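Long-range contact in diaminopimelate decarboxylase (PDB 2QGH), which catalyses the pyridoxal-phosphate-dependent decarboxylation of diaminopimelate to L-lysine, the last step of bacterial lysine biosynthesis: residues Y50-A64 with L272-V285. Numbering follows the deposited sequence.
With PLP (pyridoxal-5'-phosphate), chain B; LYS (lysine), chain C.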
loop_
_atom_site.group_PDB
_atom_site.type_symbol
_atom_site.label_atom_id
_atom_site.label_comp_id
_atom_site.label_asym_id
_atom_site.label_seq_id
_atom_site.Cartn_x
_atom_site.Cartn_y
_atom_site.Cartn_z
ATOM N N TYR A 50 9.299 -25.430 13.011
ATOM C CA TYR A 50 8.206 -26.019 12.245
ATOM C C TYR A 50 8.667 -27.357 11.682
ATOM O O TYR A 50 7.905 -28.318 11.621
ATOM C CB TYR A 50 7.804 -25.102 11.087
ATOM C CG TYR A 50 6.678 -24.149 11.403
ATOM C CD1 TYR A 50 5.345 -24.526 11.224
ATOM C CD2 TYR A 50 6.942 -22.872 11.897
ATOM C CE1 TYR A 50 4.303 -23.651 11.527
ATOM C CE2 TYR A 50 5.916 -21.993 12.202
ATOM C CZ TYR A 50 4.600 -22.385 12.015
ATOM O OH TYR A 50 3.592 -21.495 12.300
ATOM N N LYS A 51 9.931 -27.405 11.277
ATOM C CA LYS A 51 10.509 -28.609 10.698
ATOM C C LYS A 51 10.553 -29.766 11.689
ATOM O O LYS A 51 10.361 -30.918 11.305
ATOM C CB LYS A 51 11.921 -28.309 10.186
ATOM C CG LYS A 51 12.293 -29.033 8.893
ATOM C CD LYS A 51 13.487 -29.966 9.078
ATOM C CE LYS A 51 14.735 -29.208 9.510
ATOM N NZ LYS A 51 15.877 -30.124 9.814
ATOM N N GLU A 52 10.794 -29.461 12.962
ATOM C CA GLU A 52 10.877 -30.499 13.985
ATOM C C GLU A 52 9.539 -30.789 14.665
ATOM O O GLU A 52 9.341 -31.866 15.226
ATOM C CB GLU A 52 11.905 -30.113 15.050
ATOM C CG GLU A 52 11.451 -28.984 15.966
ATOM C CD GLU A 52 12.318 -28.845 17.209
ATOM O OE1 GLU A 52 11.991 -27.999 18.072
ATOM O OE2 GLU A 52 13.325 -29.581 17.326
ATOM N N ALA A 53 8.625 -29.826 14.626
ATOM C CA ALA A 53 7.316 -30.002 15.242
ATOM C C ALA A 53 6.588 -31.192 14.618
ATOM O O ALA A 53 5.561 -31.642 15.122
ATOM C CB ALA A 53 6.490 -28.736 15.077
ATOM N N PHE A 54 7.136 -31.698 13.521
ATOM C CA PHE A 54 6.552 -32.824 12.816
ATOM C C PHE A 54 7.622 -33.852 12.463
ATOM O O PHE A 54 8.047 -33.953 11.312
ATOM C CB PHE A 54 5.869 -32.335 11.540
ATOM C CG PHE A 54 4.585 -31.597 11.782
ATOM C CD1 PHE A 54 3.432 -32.285 12.142
ATOM C CD2 PHE A 54 4.525 -30.213 11.642
ATOM C CE1 PHE A 54 2.238 -31.604 12.358
ATOM C CE2 PHE A 54 3.337 -29.527 11.857
ATOM C CZ PHE A 54 2.193 -30.224 12.215
ATOM N N LYS A 55 8.055 -34.612 13.460
ATOM C CA LYS A 55 9.069 -35.643 13.254
ATOM C C LYS A 55 8.404 -37.014 13.136
ATOM O O LYS A 55 8.858 -37.875 12.378
ATOM C CB LYS A 55 10.055 -35.646 14.422
ATOM C CG LYS A 55 10.811 -34.341 14.596
ATOM C CD LYS A 55 11.508 -34.284 15.947
ATOM C CE LYS A 55 12.485 -35.435 16.124
ATOM N NZ LYS A 55 13.564 -35.398 15.099
ATOM N N GLY A 56 7.322 -37.204 13.889
ATOM C CA GLY A 56 6.604 -38.468 13.854
ATOM C C GLY A 56 5.770 -38.629 12.596
ATOM O O GLY A 56 4.854 -39.456 12.548
ATOM N N ARG A 57 6.089 -37.834 11.577
ATOM C CA ARG A 57 5.381 -37.869 10.303
ATOM C C ARG A 57 6.154 -37.172 9.192
ATOM O O ARG A 57 7.069 -36.385 9.444
ATOM C CB ARG A 57 4.015 -37.191 10.421
ATOM C CG ARG A 57 2.914 -38.053 10.982
ATOM C CD ARG A 57 1.656 -37.913 10.136
ATOM N NE ARG A 57 0.542 -38.682 10.679
ATOM C CZ ARG A 57 -0.596 -38.901 10.031
ATOM N NH1 ARG A 57 -0.766 -38.412 8.810
ATOM N NH2 ARG A 57 -1.562 -39.604 10.603
ATOM N N LYS A 58 5.774 -37.471 7.956
ATOM C CA LYS A 58 6.398 -36.842 6.807
ATOM C C LYS A 58 5.681 -35.502 6.650
ATOM O O LYS A 58 4.451 -35.433 6.655
ATOM C CB LYS A 58 6.212 -37.710 5.557
ATOM C CG LYS A 58 6.945 -37.205 4.311
ATOM C CD LYS A 58 6.929 -38.255 3.202
ATOM C CE LYS A 58 7.489 -37.701 1.895
ATOM N NZ LYS A 58 8.885 -37.171 2.025
ATOM N N SER A 59 6.449 -34.430 6.543
ATOM C CA SER A 59 5.841 -33.122 6.401
ATOM C C SER A 59 6.690 -32.193 5.547
ATOM O O SER A 59 7.897 -32.408 5.374
ATOM C CB SER A 59 5.594 -32.501 7.785
ATOM O OG SER A 59 6.778 -32.456 8.559
ATOM N N LEU A 60 6.040 -31.167 5.002
ATOM C CA LEU A 60 6.706 -30.183 4.162
ATOM C C LEU A 60 6.307 -28.791 4.615
ATOM O O LEU A 60 5.118 -28.470 4.674
ATOM C CB LEU A 60 6.312 -30.375 2.692
ATOM C CG LEU A 60 6.944 -29.394 1.691
ATOM C CD1 LEU A 60 8.479 -29.485 1.756
ATOM C CD2 LEU A 60 6.440 -29.709 0.295
ATOM N N ILE A 61 7.301 -27.970 4.943
ATOM C CA ILE A 61 7.034 -26.607 5.380
ATOM C C ILE A 61 7.243 -25.634 4.221
ATOM O O ILE A 61 8.369 -25.342 3.832
ATOM C CB ILE A 61 7.938 -26.219 6.558
ATOM C CG1 ILE A 61 7.780 -27.249 7.676
ATOM C CG2 ILE A 61 7.561 -24.834 7.079
ATOM C CD1 ILE A 61 6.323 -27.478 8.084
ATOM N N CYS A 62 6.143 -25.149 3.658
ATOM C CA CYS A 62 6.214 -24.228 2.537
ATOM C C CYS A 62 6.064 -22.792 2.980
ATOM O O CYS A 62 4.950 -22.308 3.189
ATOM C CB CYS A 62 5.136 -24.558 1.510
ATOM S SG CYS A 62 5.355 -26.157 0.718
ATOM N N TYR A 63 7.198 -22.114 3.119
ATOM C CA TYR A 63 7.215 -20.721 3.530
ATOM C C TYR A 63 6.365 -19.841 2.599
ATOM O O TYR A 63 6.554 -19.832 1.385
ATOM C CB TYR A 63 8.660 -20.222 3.561
ATOM C CG TYR A 63 8.771 -18.743 3.789
ATOM C CD1 TYR A 63 8.294 -18.166 4.967
ATOM C CD2 TYR A 63 9.301 -17.909 2.812
ATOM C CE1 TYR A 63 8.336 -16.803 5.162
ATOM C CE2 TYR A 63 9.347 -16.537 2.995
ATOM C CZ TYR A 63 8.860 -15.991 4.171
ATOM O OH TYR A 63 8.879 -14.634 4.355
ATOM N N ALA A 64 5.411 -19.117 3.172
ATOM C CA ALA A 64 4.550 -18.245 2.383
ATOM C C ALA A 64 5.314 -16.960 2.050
ATOM O O ALA A 64 5.463 -16.079 2.901
ATOM C CB ALA A 64 3.281 -17.931 3.163
ATOM N N LEU A 272 -5.474 -41.315 8.536
ATOM C CA LEU A 272 -5.036 -40.764 7.253
ATOM C C LEU A 272 -3.518 -40.693 7.143
ATOM O O LEU A 272 -2.885 -39.826 7.746
ATOM C CB LEU A 272 -5.618 -39.362 7.034
ATOM C CG LEU A 272 -7.116 -39.241 6.747
ATOM C CD1 LEU A 272 -7.496 -37.765 6.599
ATOM C CD2 LEU A 272 -7.452 -40.005 5.473
ATOM N N ASP A 273 -2.933 -41.607 6.376
ATOM C CA ASP A 273 -1.490 -41.610 6.192
ATOM C C ASP A 273 -1.160 -40.663 5.037
ATOM O O ASP A 273 -1.068 -41.065 3.879
ATOM C CB ASP A 273 -0.990 -43.027 5.903
ATOM C CG ASP A 273 0.506 -43.076 5.658
ATOM O OD1 ASP A 273 1.186 -42.067 5.932
ATOM O OD2 ASP A 273 1.005 -44.125 5.197
ATOM N N LEU A 274 -0.993 -39.391 5.374
ATOM C CA LEU A 274 -0.705 -38.352 4.392
ATOM C C LEU A 274 0.433 -37.463 4.849
ATOM O O LEU A 274 0.685 -37.335 6.046
ATOM C CB LEU A 274 -1.942 -37.485 4.176
ATOM C CG LEU A 274 -3.153 -38.178 3.565
ATOM C CD1 LEU A 274 -4.354 -37.251 3.579
ATOM C CD2 LEU A 274 -2.814 -38.593 2.156
ATOM N N THR A 275 1.122 -36.852 3.891
ATOM C CA THR A 275 2.218 -35.950 4.211
ATOM C C THR A 275 1.585 -34.617 4.583
ATOM O O THR A 275 0.852 -34.024 3.789
ATOM C CB THR A 275 3.159 -35.743 3.006
ATOM O OG1 THR A 275 3.790 -36.985 2.671
ATOM C CG2 THR A 275 4.233 -34.694 3.342
ATOM N N ILE A 276 1.852 -34.148 5.793
ATOM C CA ILE A 276 1.275 -32.892 6.213
ATOM C C ILE A 276 2.097 -31.726 5.673
ATOM O O ILE A 276 3.326 -31.772 5.642
ATOM C CB ILE A 276 1.120 -32.853 7.779
ATOM C CG1 ILE A 276 0.849 -31.429 8.272
ATOM C CG2 ILE A 276 2.340 -33.464 8.445
ATOM C CD1 ILE A 276 2.076 -30.562 8.362
ATOM N N ILE A 277 1.398 -30.699 5.199
ATOM C CA ILE A 277 2.041 -29.507 4.665
ATOM C C ILE A 277 1.569 -28.285 5.438
ATOM O O ILE A 277 0.370 -28.118 5.703
ATOM C CB ILE A 277 1.694 -29.259 3.171
ATOM C CG1 ILE A 277 2.263 -30.368 2.281
ATOM C CG2 ILE A 277 2.257 -27.914 2.733
ATOM C CD1 ILE A 277 2.003 -30.139 0.789
ATOM N N CYS A 278 2.520 -27.433 5.799
ATOM C CA CYS A 278 2.204 -26.202 6.507
ATOM C C CYS A 278 2.740 -25.061 5.651
ATOM O O CYS A 278 3.813 -25.167 5.050
ATOM C CB CYS A 278 2.870 -26.172 7.884
ATOM S SG CYS A 278 2.344 -27.470 9.036
ATOM N N GLU A 279 1.987 -23.972 5.599
ATOM C CA GLU A 279 2.385 -22.811 4.823
ATOM C C GLU A 279 2.594 -21.582 5.727
ATOM O O GLU A 279 1.987 -20.532 5.517
ATOM C CB GLU A 279 1.319 -22.534 3.766
ATOM C CG GLU A 279 0.966 -23.769 2.944
ATOM C CD GLU A 279 -0.125 -23.510 1.930
ATOM O OE1 GLU A 279 -1.023 -22.693 2.217
ATOM O OE2 GLU A 279 -0.101 -24.135 0.852
ATOM N N PRO A 280 3.469 -21.704 6.742
ATOM C CA PRO A 280 3.728 -20.586 7.652
ATOM C C PRO A 280 4.409 -19.405 6.962
ATOM O O PRO A 280 5.311 -19.580 6.137
ATOM C CB PRO A 280 4.616 -21.217 8.714
ATOM C CG PRO A 280 5.445 -22.157 7.907
ATOM C CD PRO A 280 4.399 -22.815 7.014
ATOM N N GLY A 281 3.969 -18.202 7.305
ATOM C CA GLY A 281 4.552 -17.004 6.731
ATOM C C GLY A 281 5.005 -16.054 7.827
ATOM O O GLY A 281 6.200 -15.924 8.100
ATOM N N ARG A 282 4.036 -15.403 8.459
ATOM C CA ARG A 282 4.280 -14.448 9.533
ATOM C C ARG A 282 5.159 -15.020 10.644
ATOM O O ARG A 282 6.198 -14.446 10.983
ATOM C CB ARG A 282 2.941 -14.001 10.126
ATOM C CG ARG A 282 2.997 -12.721 10.940
ATOM C CD ARG A 282 1.717 -12.554 11.751
ATOM N NE ARG A 282 0.523 -12.515 10.915
ATOM C CZ ARG A 282 0.148 -11.466 10.187
ATOM N NH1 ARG A 282 0.869 -10.348 10.191
ATOM N NH2 ARG A 282 -0.942 -11.544 9.438
ATOM N N SER A 283 4.737 -16.149 11.210
ATOM C CA SER A 283 5.474 -16.798 12.297
ATOM C C SER A 283 6.909 -17.203 11.944
ATOM O O SER A 283 7.675 -17.611 12.812
ATOM C CB SER A 283 4.697 -18.021 12.804
ATOM O OG SER A 283 4.352 -18.899 11.749
ATOM N N ILE A 284 7.278 -17.090 10.674
ATOM C CA ILE A 284 8.633 -17.437 10.272
ATOM C C ILE A 284 9.529 -16.199 10.250
ATOM O O ILE A 284 10.673 -16.249 10.697
ATOM C CB ILE A 284 8.681 -18.060 8.850
ATOM C CG1 ILE A 284 7.903 -19.381 8.807
ATOM C CG2 ILE A 284 10.141 -18.267 8.424
ATOM C CD1 ILE A 284 8.552 -20.529 9.565
ATOM N N VAL A 285 8.997 -15.088 9.745
ATOM C CA VAL A 285 9.790 -13.873 9.605
ATOM C C VAL A 285 9.430 -12.642 10.427
ATOM O O VAL A 285 10.266 -11.756 10.593
ATOM C CB VAL A 285 9.834 -13.417 8.119
ATOM C CG1 VAL A 285 10.540 -14.446 7.277
ATOM C CG2 VAL A 285 8.418 -13.197 7.600
HETATM N N1 PLP B . -1.073 -19.923 2.914
HETATM C C2 PLP B . -2.111 -19.244 2.242
HETATM C C2A PLP B . -2.884 -19.917 1.177
HETATM C C3 PLP B . -2.373 -17.864 2.607
HETATM O O3 PLP B . -3.366 -17.144 1.971
HETATM C C4 PLP B . -1.625 -17.239 3.604
HETATM C C4A PLP B . -2.162 -15.931 4.070
HETATM C C5 PLP B . -0.586 -17.917 4.258
HETATM C C6 PLP B . -0.325 -19.301 3.923
HETATM C C5A PLP B . 0.426 -17.319 5.138
HETATM O O4P PLP B . -0.121 -17.174 6.428
HETATM P P PLP B . 0.646 -16.578 7.524
HETATM O O1P PLP B . 1.655 -15.429 7.214
HETATM O O2P PLP B . 1.412 -17.826 8.147
HETATM O O3P PLP B . -0.427 -15.984 8.515
HETATM N N LYS C . -1.123 -8.787 4.740
HETATM C CA LYS C . -1.769 -9.289 5.993
HETATM C C LYS C . -1.101 -8.671 7.222
HETATM O O LYS C . -0.333 -7.707 7.029
HETATM C CB LYS C . -1.680 -10.825 6.048
HETATM C CG LYS C . -2.480 -11.512 4.951
HETATM C CD LYS C . -2.108 -12.973 4.781
HETATM C CE LYS C . -2.961 -13.601 3.681
HETATM N NZ LYS C . -2.569 -15.001 3.301
HETATM O OXT LYS C . -1.348 -9.147 8.352
#
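L272 offers its backbone O to R57, whose NH1 binds it at 2.8 Å; a long, flexible arginine suits this loop because its planar end can gather carbonyls, and a weak bond from NH1 to L274 O adds to the grip. T275 lays its OG1 beside the aliphatic chain of K58, 3.4 Å from CD. From here the first and last strands of the eight-stranded parallel barrel, 59-64 and 275-278, run side by side and close it: I276 N donates to K58 O, L60 N to I276 O, C278 N to L60 O and C62 N to C278 O. I276 has CG1 anti to its backbone N (chi1 166°), which carries CD1 over the centre of the F54 ring, 3.9 Å from the centroid, a CH-pi contact; the ring also touches A262 of helix 258-268. On the same face of the sheet C278 SG approaches that ring obliquely, 3.6 Å from CE2, while I277, on the other face, packs CG1 against L60 CB. E279 OE1 lies 2.9 Å from PLP N1 and is hydrogen-bonded to H203 NE2. P280, rigid and apolar, sets CB over one face of Y50, 3.5 Å from CZ, and its O accepts from A64 N. Glycine at G281, the N-cap, lets the backbone approach the phosphate: G281 N donates to PLP O2P and R282 N to PLP O1P, the latter 2.7 Å long. R282 NH2 donates to OXT of the bound lysine, 2.7 Å away. S283 OG hydrogen-bonds Y50 OH; I284 CB and V285 CG1 pack obliquely against Y63, whose OH bonds N68 O. The barrel's closing seam thus brings E279 to the pyridine nitrogen, consistent with a protonated, electron-withdrawing ring, and a helix N-terminus to the phosphate.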